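Local coordinates for superantigen-like protein SSL10 (Staphylococcus aureus subsp. aureus, PDB 6LWT) that probably blocks classical complement activation by binding the Fc region of human IgG, and interferes with plasma clotting by binding prothrombin and a coagulation factor, at residues E16-Y19 and R20-G24; L35-G38 and K39-R43; S110-K113 and G114-F118; L136-K139 and L140-L144; S176-F180 and K181-E185. All blocks are in the same frame, centred on the assembly; numbering follows the deposited sequence.

Interaction 1 (E16-Y19 and R20-G24); sequences EALY and RYYTG
The ring of Tyr-19 carries the hydroxyl of Thr-23 over one face, OG1 standing 4.1 Å above the plane of that ring near its centre, while CG2 of Thr-23 approaches ring atom CE1. Toward the other long side of the same ring, CD2 of Tyr-19 meets the CD methylene of Arg-20 at 3.7 Å; the guanidinium itself is turned 53° from the ring. The ring of Tyr-22 has CD2 of Tyr-21 over the middle of one face and the carbonyl O of Leu-18 at its edge, 3.5 Å from Tyr-22 CD2. Methyl CD2 of Leu-18 runs alongside Tyr-22 and reaches CE2 at 4.0 Å. Backbone bonds from Arg-20 N, Tyr-21 N and Tyr-22 N to the carbonyls four residues earlier keep this end of the helix regular. At Tyr-19 the pattern changes: its carbonyl O takes a short bond of 2.6 Å from Thr-23 OG1, and only a weak one from Thr-23 N. A chi1 of 56° in Thr-23 swings OG1 back over the last turn to reach that carbonyl. The carboxylate of Glu-16 lies beside the aliphatic part of Arg-20, Glu-16 OE2 being 3.5 Å from Arg-20 CD. Beyond the segments, Tyr-21 OH bonds Glu-78 and Tyr-22 OH bonds Asp-137. Helix 14-22 and the residue after it lay Tyr-19, Tyr-22 and Thr-23 against helix 133-148, bringing the N-terminal helix onto the beta-grasp domain.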
# COMPACT_ATOMS: atom_id res chain seq x y z
N GLU A 16 13.40 -9.10 9.17
CA GLU A 16 13.76 -9.67 7.87
C GLU A 16 12.52 -9.99 7.01
O GLU A 16 12.51 -9.75 5.81
CB GLU A 16 14.64 -10.92 8.04
CG GLU A 16 15.20 -11.48 6.73
CD GLU A 16 16.03 -10.50 5.92
OE1 GLU A 16 16.75 -9.66 6.53
OE2 GLU A 16 15.99 -10.58 4.67
N ALA A 17 11.48 -10.52 7.64
CA ALA A 17 10.23 -10.79 6.94
C ALA A 17 9.62 -9.51 6.36
O ALA A 17 9.12 -9.51 5.25
CB ALA A 17 9.23 -11.46 7.87
N LEU A 18 9.71 -8.41 7.10
CA LEU A 18 9.23 -7.11 6.60
C LEU A 18 10.05 -6.61 5.44
O LEU A 18 9.50 -6.14 4.44
CB LEU A 18 9.16 -6.08 7.74
CG LEU A 18 8.08 -6.36 8.80
CD1 LEU A 18 8.31 -5.56 10.08
CD2 LEU A 18 6.70 -6.07 8.24
N TYR A 19 11.38 -6.75 5.54
CA TYR A 19 12.28 -6.37 4.46
C TYR A 19 11.93 -7.11 3.16
O TYR A 19 11.83 -6.51 2.08
CB TYR A 19 13.74 -6.64 4.87
CG TYR A 19 14.69 -6.45 3.72
CD1 TYR A 19 14.91 -5.18 3.20
CD2 TYR A 19 15.35 -7.53 3.15
CE1 TYR A 19 15.75 -4.99 2.12
CE2 TYR A 19 16.20 -7.35 2.06
CZ TYR A 19 16.40 -6.08 1.55
OH TYR A 19 17.24 -5.88 0.49
N ARG A 20 11.76 -8.42 3.28
CA ARG A 20 11.44 -9.23 2.12
C ARG A 20 10.06 -8.87 1.55
O ARG A 20 9.94 -8.70 0.35
CB ARG A 20 11.56 -10.74 2.44
CG ARG A 20 12.98 -11.25 2.75
CD ARG A 20 14.08 -10.75 1.80
NE ARG A 20 13.89 -11.13 0.39
CZ ARG A 20 14.26 -12.30 -0.16
NH1 ARG A 20 14.85 -13.26 0.55
NH2 ARG A 20 14.03 -12.51 -1.45
N TYR A 21 9.06 -8.71 2.41
CA TYR A 21 7.71 -8.41 1.93
C TYR A 21 7.64 -7.10 1.16
O TYR A 21 7.10 -7.04 0.06
CB TYR A 21 6.70 -8.39 3.07
CG TYR A 21 5.29 -8.13 2.60
CD1 TYR A 21 4.53 -9.15 2.02
CD2 TYR A 21 4.72 -6.86 2.70
CE1 TYR A 21 3.23 -8.91 1.57
CE2 TYR A 21 3.43 -6.61 2.25
CZ TYR A 21 2.68 -7.63 1.71
OH TYR A 21 1.39 -7.38 1.27
N TYR A 22 8.24 -6.07 1.75
CA TYR A 22 8.18 -4.71 1.21
C TYR A 22 9.22 -4.41 0.13
O TYR A 22 9.25 -3.29 -0.38
CB TYR A 22 8.20 -3.69 2.37
CG TYR A 22 6.87 -3.59 3.09
CD1 TYR A 22 5.78 -3.00 2.46
CD2 TYR A 22 6.70 -4.09 4.39
CE1 TYR A 22 4.56 -2.91 3.08
CE2 TYR A 22 5.46 -4.02 5.03
CZ TYR A 22 4.39 -3.41 4.37
OH TYR A 22 3.17 -3.28 4.98
N THR A 23 10.04 -5.39 -0.25
CA THR A 23 10.87 -5.31 -1.47
C THR A 23 10.53 -6.45 -2.45
O THR A 23 11.35 -6.79 -3.30
CB THR A 23 12.38 -5.36 -1.13
OG1 THR A 23 12.66 -6.55 -0.38
CG2 THR A 23 12.77 -4.16 -0.29
N GLY A 24 9.33 -7.03 -2.33
CA GLY A 24 8.92 -8.19 -3.14
C GLY A 24 8.36 -7.82 -4.50
O GLY A 24 8.56 -6.70 -4.99

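Interaction 2 (L35-G38 and K39-R43); sequences LKHG and KNNLR
Arg-43 passes slantwise over His-37 and sets its guanidinium flat on the imidazole, on one face of a beta hairpin. From CB, which sits near the carbonyl O of Leu-35, the chain runs extended: CG touches His-37 CB at 3.7 Å, and CD lies equally close to CB and CG of that histidine. NE then stands 3.4 Å above the imidazole plane, offset toward its rim, and NH2 lies 3.5 Å from His-37 CE1. The two planes are 16° apart, a flat stack with centres 3.6 Å from each other. A chi1 of 172° turns the His-37 ring away from its own amide, so that one face meets the guanidinium. In the backbone, His-37 and Asn-41 form a hydrogen-bonded antiparallel pair, as do Leu-35 and Arg-43; the bond from His-37 N to Asn-41 O is 2.9 Å, the return bond weak. Gly-38, with positive phi, begins the turn between strands 32-37 and 41-46 of the OB-fold domain. Gln-52 on the next strand accepts from Arg-43 NE. Face-on stacking leaves the guanidinium N-H groups directed outward within their own plane, and a neighbouring arginine would probably disfavour protonation of the imidazole.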
# COMPACT_ATOMS: atom_id res chain seq x y z
N LEU A 35 -13.42 -11.25 -13.01
CA LEU A 35 -14.64 -11.94 -12.59
C LEU A 35 -14.55 -12.27 -11.11
O LEU A 35 -13.48 -12.62 -10.60
CB LEU A 35 -14.85 -13.27 -13.34
CG LEU A 35 -14.76 -13.34 -14.87
CD1 LEU A 35 -15.30 -14.68 -15.34
CD2 LEU A 35 -15.53 -12.21 -15.56
N LYS A 36 -15.69 -12.22 -10.45
CA LYS A 36 -15.81 -12.70 -9.09
C LYS A 36 -15.47 -14.19 -9.06
O LYS A 36 -15.86 -14.93 -9.97
CB LYS A 36 -17.25 -12.53 -8.60
CG LYS A 36 -17.39 -12.42 -7.10
CD LYS A 36 -17.51 -10.96 -6.69
CE LYS A 36 -17.93 -10.80 -5.24
NZ LYS A 36 -18.62 -9.49 -5.06
N HIS A 37 -14.77 -14.61 -8.01
CA HIS A 37 -14.54 -16.02 -7.71
C HIS A 37 -14.92 -16.25 -6.25
O HIS A 37 -14.41 -15.59 -5.34
CB HIS A 37 -13.08 -16.41 -7.95
CG HIS A 37 -12.76 -17.79 -7.46
ND1 HIS A 37 -11.95 -18.02 -6.37
CD2 HIS A 37 -13.21 -19.00 -7.86
CE1 HIS A 37 -11.88 -19.32 -6.14
NE2 HIS A 37 -12.64 -19.93 -7.03
N GLY A 38 -15.85 -17.19 -6.02
CA GLY A 38 -16.43 -17.39 -4.69
C GLY A 38 -17.09 -16.09 -4.25
O GLY A 38 -17.45 -15.26 -5.09
N LYS A 39 -17.22 -15.90 -2.94
CA LYS A 39 -17.88 -14.71 -2.41
C LYS A 39 -16.97 -13.48 -2.36
O LYS A 39 -17.45 -12.38 -2.60
CB LYS A 39 -18.50 -14.99 -1.02
CG LYS A 39 -19.95 -15.50 -1.08
CD LYS A 39 -20.88 -14.50 -1.78
CE LYS A 39 -22.32 -14.51 -1.29
NZ LYS A 39 -23.18 -15.46 -2.04
N ASN A 40 -15.68 -13.66 -2.10
CA ASN A 40 -14.79 -12.51 -1.83
C ASN A 40 -13.43 -12.53 -2.54
O ASN A 40 -12.44 -12.04 -1.98
CB ASN A 40 -14.61 -12.33 -0.32
CG ASN A 40 -14.41 -13.63 0.41
OD1 ASN A 40 -13.49 -14.38 0.12
ND2 ASN A 40 -15.30 -13.92 1.35
N ASN A 41 -13.41 -12.99 -3.78
CA ASN A 41 -12.21 -12.86 -4.62
C ASN A 41 -12.55 -12.34 -6.00
O ASN A 41 -13.71 -12.42 -6.45
CB ASN A 41 -11.44 -14.19 -4.74
CG ASN A 41 -11.01 -14.76 -3.40
OD1 ASN A 41 -9.97 -14.42 -2.86
ND2 ASN A 41 -11.81 -15.66 -2.87
N LEU A 42 -11.54 -11.80 -6.65
CA LEU A 42 -11.59 -11.50 -8.06
C LEU A 42 -10.49 -12.30 -8.72
O LEU A 42 -9.44 -12.54 -8.11
CB LEU A 42 -11.34 -10.02 -8.31
CG LEU A 42 -12.33 -9.03 -7.73
CD1 LEU A 42 -11.89 -7.62 -8.11
CD2 LEU A 42 -13.72 -9.33 -8.24
N ARG A 43 -10.75 -12.70 -9.97
CA ARG A 43 -9.75 -13.36 -10.80
C ARG A 43 -9.61 -12.72 -12.15
O ARG A 43 -10.58 -12.35 -12.81
CB ARG A 43 -10.11 -14.83 -11.00
CG ARG A 43 -9.90 -15.67 -9.75
CD ARG A 43 -10.18 -17.13 -10.08
NE ARG A 43 -9.65 -17.99 -9.04
CZ ARG A 43 -9.57 -19.32 -9.11
NH1 ARG A 43 -10.01 -19.97 -10.18
NH2 ARG A 43 -9.08 -19.99 -8.08

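Interaction 3 (S110-K113 and G114-F118); sequences SKEK and GEDAF
Across the loop from Glu-112 to Asp-116 the backbone doubles back, the end-to-end directions of 110-113 and 114-118 lying 145° apart, with Gly-114 at positive phi in the bend and no direct hydrogen bond joining the two arms. The side chains of Glu-112 and Asp-116 run alongside each other in the same direction. Glu-112 CB is 3.8 Å from Asp-116 CB, and the next carbon of the glutamate rests near the carboxyl carbon of the aspartate. The Glu-112 chain bends at chi2 (-50°), which carries OE1 away from the other carboxylate and to 3.7 Å from Phe-118 CD2. Carboxylate and ring planes stand almost perpendicular there. Asp-116 OD1 accepts from Phe-118 N at 2.9 Å, an Asx turn that shapes the returning arm.

Two waters bridge the arms in place of direct bonds. One receives the hydroxyl of Ser-110 and donates to the carbonyl oxygens of Asp-116 and Phe-118. The second accepts from Lys-111 N, donates to Glu-112 OE1 at 2.8 Å, and also donates to Phe-118 O, which is therefore held by both. The loop links strands 106-110 and 120-123, which pair antiparallel at one side of the beta-grasp sheet; Ser-110 still makes backbone hydrogen bonds with Val-197 and Leu-199 near the end of strand 192-198.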
# COMPACT_ATOMS: atom_id res chain seq x y z
N SER A 110 11.69 12.14 10.59
CA SER A 110 12.49 12.30 11.79
C SER A 110 13.21 10.97 12.02
O SER A 110 12.54 9.94 12.23
CB SER A 110 11.60 12.63 12.97
OG SER A 110 12.35 12.46 14.17
N LYS A 111 14.54 10.98 11.95
CA LYS A 111 15.32 9.75 12.03
C LYS A 111 16.61 9.86 12.86
O LYS A 111 17.52 9.07 12.63
CB LYS A 111 15.64 9.25 10.62
CG LYS A 111 16.42 10.23 9.76
CD LYS A 111 17.06 9.55 8.57
CE LYS A 111 17.57 10.56 7.55
NZ LYS A 111 18.80 11.27 7.99
N GLU A 112 16.68 10.80 13.79
CA GLU A 112 17.83 10.90 14.71
C GLU A 112 17.61 9.99 15.93
O GLU A 112 16.51 9.90 16.45
CB GLU A 112 18.04 12.33 15.19
CG GLU A 112 18.05 13.40 14.10
CD GLU A 112 18.95 13.09 12.94
OE1 GLU A 112 18.52 13.25 11.80
OE2 GLU A 112 20.10 12.66 13.15
N LYS A 113 18.67 9.32 16.37
CA LYS A 113 18.61 8.60 17.65
C LYS A 113 18.42 9.59 18.82
O LYS A 113 19.00 10.68 18.83
CB LYS A 113 19.88 7.78 17.89
CG LYS A 113 20.06 6.60 16.94
CD LYS A 113 21.22 5.70 17.38
CE LYS A 113 20.91 4.22 17.18
NZ LYS A 113 20.87 3.79 15.75
N GLY A 114 17.58 9.22 19.78
CA GLY A 114 17.35 10.06 20.96
C GLY A 114 16.48 11.28 20.71
O GLY A 114 15.58 11.25 19.86
N GLU A 115 16.76 12.35 21.46
CA GLU A 115 15.88 13.52 21.53
C GLU A 115 15.91 14.42 20.29
O GLU A 115 14.90 15.05 20.00
CB GLU A 115 16.26 14.42 22.74
CG GLU A 115 15.84 13.92 24.12
CD GLU A 115 16.34 14.86 25.23
OE1 GLU A 115 16.05 16.07 25.17
OE2 GLU A 115 17.02 14.38 26.16
N ASP A 116 17.06 14.52 19.62
CA ASP A 116 17.28 15.48 18.50
C ASP A 116 16.07 15.50 17.57
O ASP A 116 15.76 14.51 16.91
CB ASP A 116 18.56 15.13 17.73
CG ASP A 116 18.96 16.18 16.66
OD1 ASP A 116 18.12 16.97 16.17
OD2 ASP A 116 20.16 16.21 16.30
N ALA A 117 15.39 16.65 17.55
CA ALA A 117 14.16 16.87 16.80
C ALA A 117 14.39 17.31 15.35
O ALA A 117 13.44 17.78 14.72
CB ALA A 117 13.28 17.89 17.52
N PHE A 118 15.60 17.15 14.82
CA PHE A 118 15.87 17.52 13.43
C PHE A 118 14.91 16.77 12.47
O PHE A 118 14.74 15.56 12.58
CB PHE A 118 17.32 17.20 13.06
CG PHE A 118 17.66 17.55 11.66
CD1 PHE A 118 18.04 18.85 11.34
CD2 PHE A 118 17.59 16.61 10.65
CE1 PHE A 118 18.35 19.19 10.03
CE2 PHE A 118 17.88 16.96 9.33
CZ PHE A 118 18.27 18.25 9.03
O HOH W 1 14.69 13.74 14.49
O HOH W 2 15.84 13.45 11.15

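Interaction 4 (L136-K139 and L140-L144); sequences LDYK and LRKHL
Leu-136 and Leu-140, one helical turn apart, run alongside each other and form the tightly packed face of the contact, their CD1 methyls 3.7 Å from each other. Leu-140 also tucks its branch against the backbone, CG being 3.3 Å from Leu-136 O. Both leucines pack on Ile-162 of strand 159-164, and strand 192-198 meets them through Ile-192 and Ile-195.

Around the helix a buried polar pair is held by a salt bridge. Asp-137 OD1 is gripped side-on by Arg-141, taking bonds from NE at 2.8 Å and from NH1 at 2.9 Å, so that one oxygen serves two donors on its syn side. OD1 lies in the guanidinium plane, whereas the carboxylate is turned 84° against it. The arginine chain, extended from CG to NE, spans the turn to get there. Second partners hold both groups: OD2 of the aspartate has its own on the N-terminal helix, Tyr-22, while Tyr-151 OH and Ser-176 O take up Arg-141 NH2. This network probably stabilises both charges away from bulk water.

The more open side is built by two partly exposed lysines. Lys-142 only brushes Tyr-138, CD lying 4.3 Å from ring atom CE1. Lys-139 stretches away, chi2 to chi4 all near 180°, to salt bridges with Glu-28 and Glu-135, and its NZ stays 6.9 Å from that of Lys-142. A long helix packed across a mixed beta-sheet is characteristic of the beta-grasp fold; here its other side is partly covered by the N-terminal helix.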
# COMPACT_ATOMS: atom_id res chain seq x y z
N LEU A 136 -0.24 3.03 -0.90
CA LEU A 136 0.45 4.11 -0.22
C LEU A 136 1.39 3.56 0.86
O LEU A 136 2.56 3.91 0.91
CB LEU A 136 -0.54 5.12 0.36
CG LEU A 136 0.07 6.43 0.89
CD1 LEU A 136 1.04 7.07 -0.08
CD2 LEU A 136 -1.07 7.37 1.24
N ASP A 137 0.87 2.63 1.65
CA ASP A 137 1.68 1.93 2.65
C ASP A 137 2.92 1.30 2.02
O ASP A 137 4.05 1.56 2.44
CB ASP A 137 0.85 0.87 3.37
CG ASP A 137 1.67 -0.03 4.27
OD1 ASP A 137 2.15 0.45 5.33
OD2 ASP A 137 1.82 -1.23 3.93
N TYR A 138 2.69 0.48 1.00
CA TYR A 138 3.77 -0.24 0.34
C TYR A 138 4.83 0.69 -0.24
O TYR A 138 6.03 0.51 0.01
CB TYR A 138 3.25 -1.15 -0.76
CG TYR A 138 4.30 -2.12 -1.25
CD1 TYR A 138 5.26 -1.73 -2.20
CD2 TYR A 138 4.36 -3.42 -0.75
CE1 TYR A 138 6.23 -2.62 -2.62
CE2 TYR A 138 5.33 -4.31 -1.17
CZ TYR A 138 6.25 -3.91 -2.10
OH TYR A 138 7.20 -4.81 -2.52
N LYS A 139 4.40 1.67 -1.02
CA LYS A 139 5.34 2.55 -1.69
C LYS A 139 6.08 3.45 -0.70
O LYS A 139 7.26 3.74 -0.91
CB LYS A 139 4.67 3.38 -2.75
CG LYS A 139 4.30 2.56 -3.97
CD LYS A 139 3.68 3.44 -5.03
CE LYS A 139 3.61 2.68 -6.34
NZ LYS A 139 3.07 3.57 -7.40
N LEU A 140 5.40 3.90 0.36
CA LEU A 140 6.07 4.65 1.41
C LEU A 140 7.16 3.79 2.10
O LEU A 140 8.28 4.27 2.31
CB LEU A 140 5.08 5.21 2.44
CG LEU A 140 4.31 6.45 1.98
CD1 LEU A 140 3.15 6.76 2.92
CD2 LEU A 140 5.26 7.64 1.87
N ARG A 141 6.85 2.53 2.40
CA ARG A 141 7.86 1.69 3.03
C ARG A 141 9.03 1.40 2.11
O ARG A 141 10.18 1.46 2.56
CB ARG A 141 7.28 0.40 3.60
CG ARG A 141 6.26 0.70 4.68
CD ARG A 141 6.00 -0.50 5.55
NE ARG A 141 4.65 -0.48 6.15
CZ ARG A 141 4.29 -1.14 7.25
NH1 ARG A 141 3.03 -1.09 7.65
NH2 ARG A 141 5.17 -1.87 7.95
N LYS A 142 8.76 1.13 0.85
CA LYS A 142 9.83 0.91 -0.13
C LYS A 142 10.75 2.12 -0.24
O LYS A 142 11.99 1.98 -0.28
CB LYS A 142 9.28 0.54 -1.49
CG LYS A 142 10.34 0.01 -2.46
CD LYS A 142 9.71 -0.42 -3.78
CE LYS A 142 9.41 0.79 -4.65
NZ LYS A 142 9.07 0.42 -6.06
N HIS A 143 10.14 3.31 -0.28
CA HIS A 143 10.88 4.58 -0.21
C HIS A 143 11.79 4.67 1.01
O HIS A 143 12.97 5.01 0.88
CB HIS A 143 9.89 5.76 -0.26
CG HIS A 143 10.54 7.11 -0.25
ND1 HIS A 143 10.61 7.89 0.88
CD2 HIS A 143 11.17 7.81 -1.23
CE1 HIS A 143 11.24 9.01 0.60
NE2 HIS A 143 11.59 8.99 -0.67
N LEU A 144 11.27 4.31 2.19
CA LEU A 144 12.05 4.38 3.41
C LEU A 144 13.12 3.29 3.45
O LEU A 144 14.19 3.52 4.02
CB LEU A 144 11.15 4.27 4.63
CG LEU A 144 10.09 5.36 4.82
CD1 LEU A 144 9.20 4.95 5.97
CD2 LEU A 144 10.70 6.72 5.05

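Interaction 5 (S176-F180 and K181-E185); sequences SKLKF and KYMGE
Phe-180 and Met-183 meet across a short 3-10 turn in the loop that leads from strand 169-173 to strand 186-188 of the beta-grasp domain. Two backbone bonds define the turn, each reaching three residues back: Tyr-182 N to Lys-179 O at 3.1 Å and Met-183 N to Phe-180 O at 3.0 Å. Both donors stand well above the plane of the carbonyl they meet.

Apolar packing fills the inner side. Leu-178 uses its two methyls on different partners, CD1 on Tyr-182 CB and CD2 on Met-183 CG, the latter at 3.9 Å; leucine and methionine pass in antiparallel fashion. Val-89 of strand 85-93 meets both Phe-180 and Met-183, so the turn rests against the OB-fold domain.

A like-charge contact marks the exposed side, where Lys-179 and Lys-181 run together with their NZ atoms 4.4 Å apart, a proximity that solvent probably screens.

Among the aromatic contacts, Lys-179 CB touches Tyr-182 CD2, and the preceding residue, Lys-181, sets its CG 3.6 Å above the centre of one face of the tyrosine ring. Phe-180 and Met-183 form a Met-aromatic contact. With chi2 and chi3 near 180°, the methionine stretches straight past the phenylalanine, and the line from SD to the ring centre lies 64° off the ring normal. SD comes to 3.8 Å from Phe-180 CD1, while methyl CE of Met-183 continues to the carbonyl O of Leu-178 at 3.4 Å.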
# COMPACT_ATOMS: atom_id res chain seq x y z
N SER A 176 5.05 -3.90 12.11
CA SER A 176 4.36 -5.02 11.49
C SER A 176 3.85 -4.72 10.10
O SER A 176 3.81 -3.56 9.65
CB SER A 176 3.23 -5.50 12.39
OG SER A 176 2.40 -4.42 12.74
N LYS A 177 3.43 -5.79 9.44
CA LYS A 177 2.83 -5.67 8.11
C LYS A 177 1.49 -4.97 8.23
O LYS A 177 0.79 -5.14 9.23
CB LYS A 177 2.65 -7.05 7.45
CG LYS A 177 2.57 -6.97 5.94
CD LYS A 177 1.79 -8.12 5.27
CE LYS A 177 2.60 -9.39 5.13
NZ LYS A 177 1.85 -10.42 4.35
N LEU A 178 1.11 -4.18 7.23
CA LEU A 178 -0.26 -3.66 7.20
C LEU A 178 -1.21 -4.86 7.22
O LEU A 178 -0.96 -5.84 6.55
CB LEU A 178 -0.53 -2.84 5.93
CG LEU A 178 -1.90 -2.18 5.81
CD1 LEU A 178 -2.10 -1.11 6.86
CD2 LEU A 178 -2.06 -1.57 4.43
N LYS A 179 -2.28 -4.79 8.01
CA LYS A 179 -3.25 -5.89 8.03
C LYS A 179 -4.08 -5.97 6.78
O LYS A 179 -4.44 -4.94 6.19
CB LYS A 179 -4.15 -5.78 9.26
CG LYS A 179 -3.33 -6.03 10.52
CD LYS A 179 -4.20 -6.49 11.66
CE LYS A 179 -3.35 -6.80 12.88
NZ LYS A 179 -4.19 -6.62 14.08
N PHE A 180 -4.45 -7.21 6.42
CA PHE A 180 -5.25 -7.45 5.21
C PHE A 180 -6.54 -6.65 5.22
O PHE A 180 -6.93 -6.08 4.20
CB PHE A 180 -5.58 -8.94 5.02
CG PHE A 180 -4.43 -9.82 4.56
CD1 PHE A 180 -3.19 -9.30 4.18
CD2 PHE A 180 -4.62 -11.20 4.44
CE1 PHE A 180 -2.17 -10.12 3.74
CE2 PHE A 180 -3.61 -12.03 3.98
CZ PHE A 180 -2.38 -11.49 3.64
N LYS A 181 -7.17 -6.56 6.39
CA LYS A 181 -8.47 -5.89 6.52
C LYS A 181 -8.46 -4.41 6.10
O LYS A 181 -9.53 -3.86 5.81
CB LYS A 181 -9.02 -6.02 7.95
CG LYS A 181 -8.28 -5.21 9.01
CD LYS A 181 -8.93 -5.32 10.38
CE LYS A 181 -8.15 -6.19 11.34
NZ LYS A 181 -8.27 -5.67 12.74
N TYR A 182 -7.28 -3.79 6.06
CA TYR A 182 -7.14 -2.38 5.67
C TYR A 182 -6.65 -2.15 4.25
O TYR A 182 -6.51 -0.99 3.83
CB TYR A 182 -6.20 -1.65 6.65
CG TYR A 182 -6.67 -1.74 8.09
CD1 TYR A 182 -7.94 -1.29 8.44
CD2 TYR A 182 -5.86 -2.27 9.10
CE1 TYR A 182 -8.40 -1.37 9.75
CE2 TYR A 182 -6.30 -2.34 10.42
CZ TYR A 182 -7.58 -1.91 10.73
OH TYR A 182 -8.06 -1.98 12.02
N MET A 183 -6.41 -3.22 3.49
CA MET A 183 -5.79 -3.09 2.17
C MET A 183 -6.76 -2.72 1.06
O MET A 183 -6.33 -2.50 -0.07
CB MET A 183 -5.05 -4.38 1.80
CG MET A 183 -3.79 -4.55 2.61
SD MET A 183 -2.95 -6.08 2.21
CE MET A 183 -1.48 -5.89 3.18
N GLY A 184 -8.05 -2.61 1.37
CA GLY A 184 -9.02 -2.16 0.40
C GLY A 184 -9.42 -0.70 0.50
O GLY A 184 -9.96 -0.19 -0.47
N GLU A 185 -9.17 -0.06 1.66
CA GLU A 185 -9.45 1.38 1.91
C GLU A 185 -8.93 2.25 0.77
O GLU A 185 -7.76 2.11 0.42
CB GLU A 185 -8.72 1.86 3.18
CG GLU A 185 -9.39 1.59 4.52
CD GLU A 185 -10.06 2.81 5.16
OE1 GLU A 185 -10.79 2.59 6.14
OE2 GLU A 185 -9.88 3.98 4.72

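How the interactions relate
Interactions 1, 4 and 5 form one connected group where the N-terminal helix, the long helix and the 176-185 loop converge. Tyr-22 OH joins all three, 2.7 Å from Asp-137 OD2 and 3.2 Å from Leu-178 N, and Arg-141 NH2 ties interaction 4 to interaction 5 through Ser-176 O at 2.8 Å. Centres of 1 and 4 are 11 Å apart, those of 4 and 5 13 Å. The other two contacts are peripheral and touch none of these. Interaction 2 is a hairpin tip in the OB-fold domain, interaction 3 a loop of the beta-grasp domain; they lie on opposite sides of the chain's centre, with centres about 46 Å apart.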